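Local coordinates for protein alpha,alpha-trehalose-phosphate synthase (UDP-forming) (Burkholderia xenovorans, PDB 5V0T) that is a family 20 glycosyltransferase of the GT-B fold, built on two Rossmann-like domains, and holds uridine-5'-diphosphate in its ligand pocket, at residues Val34-Ala39 and Gly45-Trp50; Asp38-Thr43 and Gly68-Ala73. All coordinates share one frame; numbering follows the deposited sequence.

Contact 1 of 2, residues Val34-Ala39 and Gly45-Trp50; sequences VGVYDA and GMWFGW. With UDP (uridine-5'-diphosphate), chain I.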
loop_
_atom_site.group_PDB
_atom_site.type_symbol
_atom_site.label_atom_id
_atom_site.label_comp_id
_atom_site.label_asym_id
_atom_site.label_seq_id
_atom_site.Cartn_x
_atom_site.Cartn_y
_atom_site.Cartn_z
ATOM N N VAL A 34 -0.992 -7.929 3.696
ATOM C CA VAL A 34 -0.418 -8.950 2.829
ATOM C C VAL A 34 1.087 -9.051 3.055
ATOM O O VAL A 34 1.634 -10.144 3.263
ATOM C CB VAL A 34 -0.746 -8.647 1.355
ATOM C CG1 VAL A 34 0.115 -9.512 0.431
ATOM C CG2 VAL A 34 -2.229 -8.903 1.073
ATOM N N GLY A 35 1.777 -7.917 3.022
ATOM C CA GLY A 35 3.225 -7.953 3.093
ATOM C C GLY A 35 3.730 -8.337 4.468
ATOM O O GLY A 35 4.678 -9.113 4.590
ATOM N N VAL A 36 3.110 -7.792 5.520
ATOM C CA VAL A 36 3.537 -8.121 6.876
ATOM C C VAL A 36 3.343 -9.608 7.154
ATOM O O VAL A 36 4.216 -10.261 7.746
ATOM C CB VAL A 36 2.797 -7.242 7.905
ATOM C CG1 VAL A 36 3.047 -7.753 9.315
ATOM C CG2 VAL A 36 3.258 -5.810 7.794
ATOM N N TYR A 37 2.218 -10.178 6.711
ATOM C CA TYR A 37 1.996 -11.600 6.957
ATOM C C TYR A 37 2.996 -12.469 6.193
ATOM O O TYR A 37 3.478 -13.471 6.728
ATOM C CB TYR A 37 0.563 -12.004 6.606
ATOM C CG TYR A 37 0.264 -13.427 7.018
ATOM C CD1 TYR A 37 0.203 -13.781 8.359
ATOM C CD2 TYR A 37 0.091 -14.425 6.069
ATOM C CE1 TYR A 37 -0.054 -15.087 8.747
ATOM C CE2 TYR A 37 -0.163 -15.739 6.443
ATOM C CZ TYR A 37 -0.235 -16.062 7.783
ATOM O OH TYR A 37 -0.487 -17.364 8.151
ATOM N N ASP A 38 3.311 -12.114 4.942
ATOM C CA ASP A 38 4.360 -12.826 4.213
ATOM C C ASP A 38 5.672 -12.830 4.995
ATOM O O ASP A 38 6.356 -13.858 5.068
ATOM C CB ASP A 38 4.586 -12.187 2.836
ATOM C CG ASP A 38 3.636 -12.715 1.762
ATOM O OD1 ASP A 38 2.959 -13.734 2.001
ATOM O OD2 ASP A 38 3.568 -12.090 0.676
ATOM N N ALA A 39 6.049 -11.681 5.560
ATOM C CA ALA A 39 7.296 -11.574 6.321
ATOM C C ALA A 39 7.239 -12.382 7.612
ATOM O O ALA A 39 8.185 -13.112 7.941
ATOM C CB ALA A 39 7.593 -10.096 6.638
ATOM N N GLY A 45 6.300 -15.291 15.347
ATOM C CA GLY A 45 6.302 -14.144 16.235
ATOM C C GLY A 45 4.897 -13.788 16.657
ATOM O O GLY A 45 3.997 -14.628 16.659
ATOM N N MET A 46 4.721 -12.530 17.034
ATOM C CA MET A 46 3.437 -12.017 17.484
ATOM C C MET A 46 2.998 -10.894 16.566
ATOM O O MET A 46 3.817 -10.071 16.137
ATOM C CB MET A 46 3.507 -11.497 18.926
ATOM C CG MET A 46 2.257 -10.763 19.381
ATOM S SD MET A 46 2.332 -10.301 21.133
ATOM C CE MET A 46 2.084 -11.900 21.899
ATOM N N TRP A 47 1.704 -10.874 16.256
ATOM C CA TRP A 47 1.083 -9.786 15.510
ATOM C C TRP A 47 0.012 -9.178 16.410
ATOM O O TRP A 47 -1.008 -9.814 16.689
ATOM C CB TRP A 47 0.505 -10.285 14.182
ATOM C CG TRP A 47 0.179 -9.165 13.214
ATOM C CD1 TRP A 47 0.081 -7.831 13.497
ATOM C CD2 TRP A 47 -0.085 -9.297 11.813
ATOM N NE1 TRP A 47 -0.240 -7.128 12.356
ATOM C CE2 TRP A 47 -0.350 -8.008 11.312
ATOM C CE3 TRP A 47 -0.149 -10.387 10.942
ATOM C CZ2 TRP A 47 -0.649 -7.772 9.968
ATOM C CZ3 TRP A 47 -0.443 -10.155 9.606
ATOM C CH2 TRP A 47 -0.692 -8.857 9.134
ATOM N N PHE A 48 0.265 -7.960 16.877
ATOM C CA PHE A 48 -0.631 -7.224 17.758
ATOM C C PHE A 48 -1.294 -6.091 16.989
ATOM O O PHE A 48 -0.617 -5.348 16.267
ATOM C CB PHE A 48 0.152 -6.657 18.951
ATOM C CG PHE A 48 -0.630 -5.697 19.803
ATOM C CD1 PHE A 48 -1.375 -6.162 20.874
ATOM C CD2 PHE A 48 -0.583 -4.328 19.560
ATOM C CE1 PHE A 48 -2.081 -5.278 21.684
ATOM C CE2 PHE A 48 -1.290 -3.440 20.354
ATOM C CZ PHE A 48 -2.040 -3.914 21.421
ATOM N N GLY A 49 -2.603 -5.928 17.172
ATOM C CA GLY A 49 -3.266 -4.777 16.580
ATOM C C GLY A 49 -4.774 -4.829 16.740
ATOM O O GLY A 49 -5.305 -5.532 17.600
ATOM N N TRP A 50 -5.446 -4.042 15.911
ATOM C CA TRP A 50 -6.897 -3.943 15.940
ATOM C C TRP A 50 -7.536 -5.196 15.344
ATOM O O TRP A 50 -7.087 -5.714 14.319
ATOM C CB TRP A 50 -7.324 -2.687 15.172
ATOM C CG TRP A 50 -8.792 -2.418 15.050
ATOM C CD1 TRP A 50 -9.752 -2.550 16.016
ATOM C CD2 TRP A 50 -9.460 -1.939 13.881
ATOM N NE1 TRP A 50 -10.985 -2.184 15.511
ATOM C CE2 TRP A 50 -10.829 -1.801 14.205
ATOM C CE3 TRP A 50 -9.032 -1.614 12.585
ATOM C CZ2 TRP A 50 -11.777 -1.344 13.282
ATOM C CZ3 TRP A 50 -9.980 -1.154 11.664
ATOM C CH2 TRP A 50 -11.337 -1.039 12.017
HETATM N N1 UDP I . -6.036 -7.329 -2.764
HETATM C C2 UDP I . -6.774 -8.456 -2.437
HETATM N N3 UDP I . -8.072 -8.444 -2.860
HETATM C C4 UDP I . -8.701 -7.443 -3.568
HETATM C C5 UDP I . -7.872 -6.308 -3.877
HETATM C C6 UDP I . -6.590 -6.294 -3.483
HETATM O O2 UDP I . -6.313 -9.391 -1.806
HETATM O O4 UDP I . -9.888 -7.583 -3.885
HETATM C "C1'" UDP I . -4.632 -7.296 -2.341
HETATM C "C2'" UDP I . -3.647 -7.208 -3.504
HETATM O "O2'" UDP I . -3.380 -8.506 -4.006
HETATM C "C3'" UDP I . -2.439 -6.573 -2.813
HETATM C "C4'" UDP I . -3.092 -5.630 -1.796
HETATM O "O4'" UDP I . -4.428 -6.132 -1.575
HETATM O "O3'" UDP I . -1.632 -7.525 -2.126
HETATM C "C5'" UDP I . -3.156 -4.182 -2.204
HETATM O "O5'" UDP I . -1.880 -3.592 -1.889
HETATM P PA UDP I . -1.340 -2.329 -2.674
HETATM O O1A UDP I . -1.501 -2.505 -4.170
HETATM O O2A UDP I . 0.043 -2.084 -2.195
HETATM O O3A UDP I . -2.295 -1.138 -2.264
HETATM P PB UDP I . -3.014 -0.683 -0.927
HETATM O O1B UDP I . -2.044 -1.118 0.176
HETATM O O2B UDP I . -3.006 0.856 -1.046
HETATM O O3B UDP I . -4.370 -1.271 -0.805
#
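V36 and Y37, consecutive residues of helix 31-43, meet the indole of W47 in two different ways, one over a face and one at an edge. Two residues before V36, V34 belongs to another surface: its CB points away from 45-50, and CG2 comes within 3.5 Å of O3' on the ribose of uridine-5'-diphosphate. R356 of helix 356-363 touches the same valine, while G31, also on helix 31-43, gives its backbone N to the nucleotide. V36, by contrast, aims its CB at the strand. Because CG1 lies trans to the backbone N (chi1 170°), this methyl reaches out over the indole, 3.9 Å from the centroid of the six-membered ring and 15° off the normal, a CH-pi contact displaced toward the CZ2 side; CG1 to CZ2 measures 3.8 Å. The setting is the beta-alpha-beta crossover of a Rossmann-like domain in the GT-B fold: strand 12-16 leads through helix 31-43 into the parallel strand 45-48, and I14 touches both V36 and W47, so the three elements meet around one ring. Y37 comes to the rim of the indole instead. Its CB stands 3.7 Å from W47 CZ3, and its CD1 follows at 3.9 Å from the same carbon, close to the indole plane. The two ring planes differ by only about 20°, so this is an edge-to-edge meeting of aromatic rings and not a stack. Further out, the phenol ring packs on F72. At the five-membered end of the indole NE1 is hydrogen-bonded to S16 OG, which probably helps to hold the rotation of the ring system, its six-membered ring lying on the side of the helix.

Contact 2 of 2, residues Asp38-Thr43 and Gly68-Ala73; sequences DALKET and GPVTFA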
loop_
_atom_site.group_PDB
_atom_site.type_symbol
_atom_site.label_atom_id
_atom_site.label_comp_id
_atom_site.label_asym_id
_atom_site.label_seq_id
_atom_site.Cartn_x
_atom_site.Cartn_y
_atom_site.Cartn_z
ATOM N N ASP A 38 3.311 -12.114 4.942
ATOM C CA ASP A 38 4.360 -12.826 4.213
ATOM C C ASP A 38 5.672 -12.830 4.995
ATOM O O ASP A 38 6.356 -13.858 5.068
ATOM C CB ASP A 38 4.586 -12.187 2.836
ATOM C CG ASP A 38 3.636 -12.715 1.762
ATOM O OD1 ASP A 38 2.959 -13.734 2.001
ATOM O OD2 ASP A 38 3.568 -12.090 0.676
ATOM N N ALA A 39 6.049 -11.681 5.560
ATOM C CA ALA A 39 7.296 -11.574 6.321
ATOM C C ALA A 39 7.239 -12.382 7.612
ATOM O O ALA A 39 8.185 -13.112 7.941
ATOM C CB ALA A 39 7.593 -10.096 6.638
ATOM N N LEU A 40 6.126 -12.281 8.341
ATOM C CA LEU A 40 6.037 -12.841 9.684
ATOM C C LEU A 40 5.906 -14.356 9.687
ATOM O O LEU A 40 6.428 -15.009 10.597
ATOM C CB LEU A 40 4.853 -12.215 10.424
ATOM C CG LEU A 40 4.717 -12.452 11.925
ATOM C CD1 LEU A 40 5.931 -11.951 12.677
ATOM C CD2 LEU A 40 3.464 -11.770 12.434
ATOM N N LYS A 41 5.213 -14.936 8.697
ATOM C CA LYS A 41 4.988 -16.374 8.712
ATOM C C LYS A 41 6.289 -17.154 8.621
ATOM O O LYS A 41 6.323 -18.320 9.015
ATOM C CB LYS A 41 4.055 -16.785 7.566
ATOM C CG LYS A 41 4.698 -16.731 6.183
ATOM C CD LYS A 41 3.664 -16.808 5.052
ATOM C CE LYS A 41 4.338 -16.709 3.678
ATOM N NZ LYS A 41 3.349 -16.607 2.560
ATOM N N GLU A 42 7.358 -16.539 8.110
ATOM C CA GLU A 42 8.614 -17.263 7.951
ATOM C C GLU A 42 9.366 -17.341 9.274
ATOM O O GLU A 42 9.849 -18.408 9.661
ATOM C CB GLU A 42 9.467 -16.597 6.872
ATOM C CG GLU A 42 10.648 -17.440 6.411
ATOM C CD GLU A 42 11.393 -16.820 5.231
ATOM O OE1 GLU A 42 11.330 -15.589 5.061
ATOM O OE2 GLU A 42 12.046 -17.565 4.472
ATOM N N THR A 43 9.456 -16.221 9.991
ATOM C CA THR A 43 10.142 -16.215 11.275
ATOM C C THR A 43 9.240 -16.670 12.412
ATOM O O THR A 43 9.737 -17.197 13.404
ATOM C CB THR A 43 10.666 -14.812 11.605
ATOM O OG1 THR A 43 9.555 -13.922 11.755
ATOM C CG2 THR A 43 11.562 -14.292 10.498
ATOM N N GLY A 68 -0.377 -21.399 13.858
ATOM C CA GLY A 68 0.941 -21.848 13.482
ATOM C C GLY A 68 2.028 -21.098 14.233
ATOM O O GLY A 68 1.989 -20.962 15.461
ATOM N N PRO A 69 3.021 -20.585 13.504
ATOM C CA PRO A 69 4.124 -19.863 14.150
ATOM C C PRO A 69 3.791 -18.432 14.558
ATOM O O PRO A 69 4.656 -17.753 15.123
ATOM C CB PRO A 69 5.205 -19.882 13.065
ATOM C CG PRO A 69 4.404 -19.762 11.789
ATOM C CD PRO A 69 3.133 -20.561 12.034
ATOM N N VAL A 70 2.582 -17.944 14.301
ATOM C CA VAL A 70 2.211 -16.569 14.609
ATOM C C VAL A 70 1.202 -16.567 15.750
ATOM O O VAL A 70 0.227 -17.327 15.737
ATOM C CB VAL A 70 1.651 -15.844 13.373
ATOM C CG1 VAL A 70 1.181 -14.438 13.739
ATOM C CG2 VAL A 70 2.705 -15.769 12.306
ATOM N N THR A 71 1.440 -15.713 16.734
ATOM C CA THR A 71 0.483 -15.442 17.795
ATOM C C THR A 71 -0.227 -14.130 17.479
ATOM O O THR A 71 0.417 -13.081 17.387
ATOM C CB THR A 71 1.182 -15.357 19.149
ATOM O OG1 THR A 71 1.860 -16.589 19.409
ATOM C CG2 THR A 71 0.175 -15.092 20.256
ATOM N N PHE A 72 -1.543 -14.187 17.291
ATOM C CA PHE A 72 -2.322 -12.979 17.054
ATOM C C PHE A 72 -2.850 -12.443 18.382
ATOM O O PHE A 72 -3.402 -13.192 19.193
ATOM C CB PHE A 72 -3.470 -13.253 16.080
ATOM C CG PHE A 72 -3.014 -13.509 14.665
ATOM C CD1 PHE A 72 -2.699 -14.793 14.241
ATOM C CD2 PHE A 72 -2.886 -12.466 13.766
ATOM C CE1 PHE A 72 -2.276 -15.032 12.931
ATOM C CE2 PHE A 72 -2.463 -12.700 12.451
ATOM C CZ PHE A 72 -2.159 -13.985 12.042
ATOM N N ALA A 73 -2.656 -11.148 18.611
ATOM C CA ALA A 73 -3.131 -10.495 19.829
ATOM C C ALA A 73 -3.912 -9.273 19.367
ATOM O O ALA A 73 -3.320 -8.261 18.977
ATOM C CB ALA A 73 -1.972 -10.128 20.761
#
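The phenyl ring of F72 has V70 CG1 over one face, 3.6 Å above its plane and displaced toward the rim, and that same methyl is met from the helix by L40 CD2. Around the phenyl ring, E65 and R67 of the antiparallel strand 63-67 add further packing. The arrangement belongs to the N-terminal Rossmann-like half of the GT-B fold and illustrates a general principle: the helix of a beta-alpha-beta crossover packs on the strand it leads into, and here the end of helix 31-43 also lies against strand 70-78, one strand beyond. The apolar part of the contact is L40 against V70. The leucine has CG trans to its backbone N (chi1 -169°), which sends CG toward the valine, and chi2 (59°) then leaves CD2 as the branch on V70, 3.7 Å from CG1. V70 CG2 sits 3.9 Å from L40 CG; both valine methyls thus lie against the CG-CD2 arm of the leucine, the side chains crossing obliquely. L40 also touches W47 on the neighbouring strand 45-48. Where the contact nears the surface, P69 turns its pyrrolidine ring toward the helix, and CG rests 3.7 Å from the carbonyl O of K41, a van der Waals approach to the helix backbone. K41 itself contributes mainly its main chain: CA lies 4.3 Å from V70 CG2, but the long side chain leads off along the helix, back to D38. There it makes a salt bridge within one turn, with E245 as a second, long and weak ionic partner. The ammonium NZ stands 3.0 Å from D38 OD1, raised 36° out of the carboxylate plane.

In the fold
From the N terminus, strand 12-16 leads to helix 31-43, from which both contacts start; they share D38 and A39. Contact 1 closes a short excursion, with five residues between 34-39 and 45-50, and so packs the helix on the strand that directly follows it. Contact 2 closes a longer one, spanning the strands between 45 and 67 before 68-73 returns to the C-terminal part of the helix. The two closures cross and do not nest: 38-43 begins before 45-50 is reached, and its partner 68-73 comes only after it. The strands they bring in are parallel neighbours, probably joined by G45 O to T71 N and W47 N to T71 O. Together they pack one helix against two adjoining strands, its other end reaching uridine-5'-diphosphate.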